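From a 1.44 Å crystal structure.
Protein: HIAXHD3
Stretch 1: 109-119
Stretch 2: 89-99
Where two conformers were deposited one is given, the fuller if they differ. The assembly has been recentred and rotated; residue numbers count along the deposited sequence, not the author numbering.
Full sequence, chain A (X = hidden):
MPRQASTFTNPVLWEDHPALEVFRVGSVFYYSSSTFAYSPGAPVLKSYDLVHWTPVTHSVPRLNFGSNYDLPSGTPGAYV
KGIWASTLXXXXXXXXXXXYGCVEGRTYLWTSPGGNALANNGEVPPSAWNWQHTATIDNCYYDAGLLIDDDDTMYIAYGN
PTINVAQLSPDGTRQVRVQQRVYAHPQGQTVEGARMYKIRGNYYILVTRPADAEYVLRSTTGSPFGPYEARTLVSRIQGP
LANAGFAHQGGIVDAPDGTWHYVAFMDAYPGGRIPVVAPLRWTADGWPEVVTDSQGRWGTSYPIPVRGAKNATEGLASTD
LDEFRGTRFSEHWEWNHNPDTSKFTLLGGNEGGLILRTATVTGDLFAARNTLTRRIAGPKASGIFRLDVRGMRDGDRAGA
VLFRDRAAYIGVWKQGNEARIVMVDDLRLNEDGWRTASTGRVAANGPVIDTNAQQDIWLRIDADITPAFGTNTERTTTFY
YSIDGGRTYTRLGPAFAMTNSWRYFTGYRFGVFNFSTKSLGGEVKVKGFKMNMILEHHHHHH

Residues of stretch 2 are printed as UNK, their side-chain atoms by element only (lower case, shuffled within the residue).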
# COMPACT_ATOMS: atom_id res chain seq x y z
N LEU A 109 -4.30 -16.92 -6.81
CA LEU A 109 -5.66 -16.44 -6.72
C LEU A 109 -6.15 -16.53 -5.29
O LEU A 109 -6.11 -17.61 -4.70
CB LEU A 109 -6.59 -17.28 -7.60
CG LEU A 109 -8.07 -17.03 -7.39
CD1 LEU A 109 -8.45 -15.58 -7.68
CD2 LEU A 109 -8.85 -18.01 -8.26
N TRP A 110 -6.59 -15.40 -4.76
CA TRP A 110 -7.25 -15.35 -3.46
C TRP A 110 -8.65 -14.84 -3.66
O TRP A 110 -8.86 -13.90 -4.47
CB TRP A 110 -6.51 -14.40 -2.53
CG TRP A 110 -5.27 -14.98 -1.90
CD1 TRP A 110 -4.01 -15.19 -2.49
CD2 TRP A 110 -5.15 -15.44 -0.52
NE1 TRP A 110 -3.14 -15.72 -1.58
CE2 TRP A 110 -3.78 -15.90 -0.35
CE3 TRP A 110 -6.02 -15.51 0.57
CZ2 TRP A 110 -3.31 -16.40 0.86
CZ3 TRP A 110 -5.55 -16.02 1.78
CH2 TRP A 110 -4.22 -16.44 1.93
N THR A 111 -9.64 -15.48 -3.02
CA THR A 111 -11.03 -15.03 -3.21
C THR A 111 -11.73 -14.83 -1.88
O THR A 111 -11.35 -15.40 -0.87
CB THR A 111 -11.88 -16.01 -4.05
OG1 THR A 111 -11.96 -17.25 -3.37
CG2 THR A 111 -11.27 -16.23 -5.46
N SER A 112 -12.78 -14.02 -1.90
CA SER A 112 -13.65 -13.84 -0.74
C SER A 112 -15.09 -13.72 -1.19
O SER A 112 -15.37 -13.10 -2.21
CB SER A 112 -13.28 -12.54 0.01
OG SER A 112 -14.23 -12.27 1.06
N PRO A 113 -16.03 -14.25 -0.39
CA PRO A 113 -17.43 -13.95 -0.69
C PRO A 113 -17.70 -12.44 -0.51
O PRO A 113 -16.93 -11.75 0.16
CB PRO A 113 -18.18 -14.76 0.38
CG PRO A 113 -17.26 -14.82 1.53
CD PRO A 113 -15.90 -15.02 0.87
N GLY A 114 -18.78 -11.94 -1.12
CA GLY A 114 -19.14 -10.53 -1.05
C GLY A 114 -20.32 -10.16 -0.19
O GLY A 114 -20.78 -9.02 -0.24
N GLY A 115 -20.81 -11.10 0.62
CA GLY A 115 -21.93 -10.81 1.52
C GLY A 115 -23.18 -10.35 0.78
O GLY A 115 -23.99 -9.58 1.32
N ASN A 116 -23.35 -10.83 -0.46
CA ASN A 116 -24.50 -10.45 -1.30
C ASN A 116 -24.43 -8.98 -1.73
O ASN A 116 -25.45 -8.28 -1.81
CB ASN A 116 -25.85 -10.79 -0.60
CG ASN A 116 -27.02 -10.93 -1.57
OD1 ASN A 116 -26.84 -11.25 -2.73
ND2 ASN A 116 -28.23 -10.68 -1.07
N ALA A 117 -23.22 -8.52 -2.03
CA ALA A 117 -23.01 -7.13 -2.42
C ALA A 117 -23.85 -6.69 -3.63
O ALA A 117 -24.37 -5.59 -3.63
CB ALA A 117 -21.54 -6.89 -2.68
N LEU A 118 -23.98 -7.56 -4.65
CA LEU A 118 -24.68 -7.20 -5.90
C LEU A 118 -26.11 -6.80 -5.63
O LEU A 118 -26.72 -6.08 -6.44
CB LEU A 118 -24.67 -8.35 -6.92
CG LEU A 118 -25.63 -9.55 -6.75
CD1 LEU A 118 -25.67 -10.38 -8.03
CD2 LEU A 118 -25.25 -10.39 -5.51
N ALA A 119 -26.64 -7.25 -4.49
CA ALA A 119 -28.04 -7.02 -4.10
C ALA A 119 -28.21 -5.91 -3.07
O ALA A 119 -29.34 -5.55 -2.72
CB ALA A 119 -28.65 -8.32 -3.57
N UNK A 89 -11.36 -8.04 -9.09
CA UNK A 89 -12.71 -7.74 -9.63
C UNK A 89 -13.75 -8.48 -8.83
O UNK A 89 -13.45 -9.48 -8.19
n UNK A 89 -12.44 -5.20 -15.14
n UNK A 89 -10.62 -3.86 -14.74
c UNK A 89 -12.88 -8.08 -11.13
c UNK A 89 -11.55 -4.68 -14.28
c UNK A 89 -12.50 -5.85 -12.30
c UNK A 89 -12.00 -7.28 -12.12
n UNK A 89 -11.56 -4.97 -12.97
N UNK A 90 -14.98 -7.99 -8.87
CA UNK A 90 -16.08 -8.67 -8.22
C UNK A 90 -16.94 -9.42 -9.26
O UNK A 90 -17.38 -8.83 -10.26
c UNK A 90 -19.35 -9.51 -5.25
o UNK A 90 -21.78 -9.57 -5.26
c UNK A 90 -18.21 -8.17 -6.93
c UNK A 90 -19.45 -7.79 -7.44
c UNK A 90 -18.17 -9.03 -5.82
c UNK A 90 -20.62 -8.28 -6.90
c UNK A 90 -16.95 -7.63 -7.54
c UNK A 90 -20.58 -9.12 -5.79
N UNK A 91 -17.16 -10.70 -9.00
CA UNK A 91 -17.92 -11.54 -9.92
C UNK A 91 -19.34 -11.61 -9.40
O UNK A 91 -19.60 -12.20 -8.36
c UNK A 91 -17.73 -13.71 -11.21
n UNK A 91 -17.20 -15.65 -12.60
n UNK A 91 -15.99 -17.56 -12.09
c UNK A 91 -16.68 -16.81 -12.97
n UNK A 91 -16.84 -17.24 -14.21
c UNK A 91 -17.31 -12.94 -9.97
c UNK A 91 -17.05 -15.06 -11.26
N UNK A 92 -20.27 -11.01 -10.16
CA UNK A 92 -21.68 -11.01 -9.75
C UNK A 92 -22.31 -12.40 -9.70
O UNK A 92 -23.09 -12.69 -8.79
c UNK A 92 -22.42 -8.64 -10.31
n UNK A 92 -21.16 -6.58 -10.45
c UNK A 92 -22.51 -10.11 -10.67
c UNK A 92 -20.14 -5.75 -10.61
n UNK A 92 -20.35 -4.44 -10.57
c UNK A 92 -21.05 -8.04 -10.51
n UNK A 92 -18.91 -6.24 -10.78
N UNK A 93 -21.95 -13.26 -10.64
CA UNK A 93 -22.66 -14.55 -10.77
C UNK A 93 -22.53 -15.44 -9.54
O UNK A 93 -23.47 -16.18 -9.22
o UNK A 93 -20.86 -15.63 -11.92
c UNK A 93 -22.22 -15.30 -12.02
N UNK A 94 -21.40 -15.36 -8.84
CA UNK A 94 -21.27 -16.12 -7.60
C UNK A 94 -20.94 -15.26 -6.38
O UNK A 94 -20.49 -15.79 -5.37
c UNK A 94 -18.86 -16.75 -8.05
n UNK A 94 -17.90 -17.64 -8.03
o UNK A 94 -18.67 -15.56 -8.27
c UNK A 94 -20.25 -17.27 -7.76
N UNK A 95 -21.22 -13.95 -6.46
CA UNK A 95 -20.98 -13.03 -5.33
C UNK A 95 -19.60 -13.23 -4.67
O UNK A 95 -19.48 -13.40 -3.45
c UNK A 95 -21.95 -12.28 -3.06
o UNK A 95 -21.47 -11.13 -3.17
c UNK A 95 -22.12 -13.19 -4.29
o UNK A 95 -22.31 -12.73 -1.96
N UNK A 96 -18.56 -13.20 -5.49
CA UNK A 96 -17.20 -13.49 -5.05
C UNK A 96 -16.21 -12.49 -5.62
O UNK A 96 -16.24 -12.18 -6.83
c UNK A 96 -16.84 -14.93 -5.47
c UNK A 96 -15.31 -16.90 -5.18
c UNK A 96 -15.44 -15.38 -5.07
n UNK A 96 -16.28 -17.57 -4.33
c UNK A 96 -16.10 -17.89 -3.05
n UNK A 96 -17.08 -18.50 -2.39
n UNK A 96 -14.94 -17.64 -2.43
N UNK A 97 -15.32 -12.00 -4.77
CA UNK A 97 -14.18 -11.19 -5.23
C UNK A 97 -12.98 -12.07 -5.59
O UNK A 97 -12.67 -13.02 -4.86
c UNK A 97 -16.45 -6.94 -3.31
c UNK A 97 -15.76 -9.24 -2.97
c UNK A 97 -15.39 -6.76 -4.19
c UNK A 97 -16.63 -8.18 -2.70
c UNK A 97 -14.51 -7.82 -4.45
c UNK A 97 -14.70 -9.08 -3.87
c UNK A 97 -13.74 -10.22 -4.13
N UNK A 98 -12.36 -11.76 -6.73
CA UNK A 98 -11.18 -12.49 -7.20
C UNK A 98 -9.96 -11.56 -7.26
O UNK A 98 -9.94 -10.59 -8.04
c UNK A 98 -11.38 -13.07 -8.60
c UNK A 98 -14.69 -14.99 -8.62
c UNK A 98 -13.76 -13.97 -8.50
c UNK A 98 -12.39 -14.19 -8.73
c UNK A 98 -11.99 -15.47 -9.10
c UNK A 98 -14.28 -16.26 -8.99
o UNK A 98 -15.20 -17.27 -9.16
c UNK A 98 -12.93 -16.50 -9.25
N UNK A 99 -8.91 -11.94 -6.55
CA UNK A 99 -7.64 -11.22 -6.57
C UNK A 99 -6.60 -12.12 -7.21
O UNK A 99 -6.40 -13.24 -6.76
n UNK A 99 -4.28 -8.53 -5.27
c UNK A 99 -4.53 -10.77 -5.03
c UNK A 99 -2.68 -12.28 -4.82
c UNK A 99 -7.20 -10.85 -5.13
c UNK A 99 -5.62 -8.80 -5.26
c UNK A 99 -3.56 -9.68 -5.13
c UNK A 99 -4.07 -12.07 -4.87
c UNK A 99 -2.19 -9.90 -5.05
c UNK A 99 -5.85 -10.16 -5.11
c UNK A 99 -1.77 -11.21 -4.91

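Position 89 has three carbons, a nitrogen, and then a carbon carrying two more nitrogens. That is a guanidinium chain, so the residue is Arg89. It does not touch stretch 1.

Position 90 has one carbon and a six-carbon ring bearing one oxygen. The oxygen lies 3.0 Å from the N atom of Leu118. This is Tyr90. Its OH accepts a hydrogen bond from Leu118 N, and its ring carbon CZ lies 3.9 Å from Ala117 CB.

Position 91 repeats the pattern of position 89: three carbons, a nitrogen, and a carbon with two nitrogens. It is Arg91, in extended form and out of reach of stretch 1.

Position 92 has the same guanidinium pattern again. Its backbone O is 3.5 Å from Leu118 CD1. The residue is Arg92. Its NH1 turns back to donate a hydrogen bond to Tyr90 O (3.1 Å).

Position 93 has one carbon and one oxygen and no contact with stretch 1. It is Ser93, its CA-to-CB bond pointing away.

Position 94 has two carbons, the second carrying one oxygen and one nitrogen. This amide is Asn94. It makes no contact across the stretches.

Position 95 has two carbons, the second carrying two oxygens. One oxygen is 2.6 Å from the N atom of Asn116; the other is 3.3 Å from the N atom of Ala117. A carboxylate on so short a chain is Asp95. OD2 accepts a hydrogen bond from Asn116 N and OD1 a weak one from Ala117 N. OD1 also accepts one from Tyr90 OH (2.6 Å). A type I turn runs from Arg92 to Asp95.

Position 96 has three carbons, a nitrogen, and a carbon with two nitrogens. One terminal nitrogen is 3.1 Å from Thr111 OG1. The residue is Arg96, deposited in two conformers. In the one given, NH1 donates a hydrogen bond to that OG1, and Pro113 N lies over one face of the guanidinium.

Position 97 has one carbon and a six-carbon ring without a heteroatom. A ring carbon is 3.8 Å from Gly114 CA. It is Phe97, and its ring edge meets Gly114.

Position 98 has one carbon and a six-carbon ring bearing an oxygen. Thr111 CG2 sits over the ring face, 4.1 Å from its centroid. This is Tyr98. Its OH accepts hydrogen bonds from Arg91 NH1 and Asn94 ND2.

Position 99 has one carbon and fused five- and six-membered rings holding one nitrogen. A ring carbon is 3.9 Å from Trp110 CD1. It is Trp99, and the two ring systems meet obliquely.

The contact is an antiparallel strand pairing, extended by a loop. Trp110 and Trp99 exchange two backbone hydrogen bonds, as do Ser112 and Phe97. Gly114 N then bonds to Asp95 O (2.8 Å). Beyond the strands, the Asp95 carboxylate and Tyr90 OH bind backbone N atoms of the loop and 3-10 segment. Gly114 has no room for a side chain: an ideal CB would lie 2.4 Å from Asp95 OD1.

Stretch 2 (89-99) RYRRSNDRFYW
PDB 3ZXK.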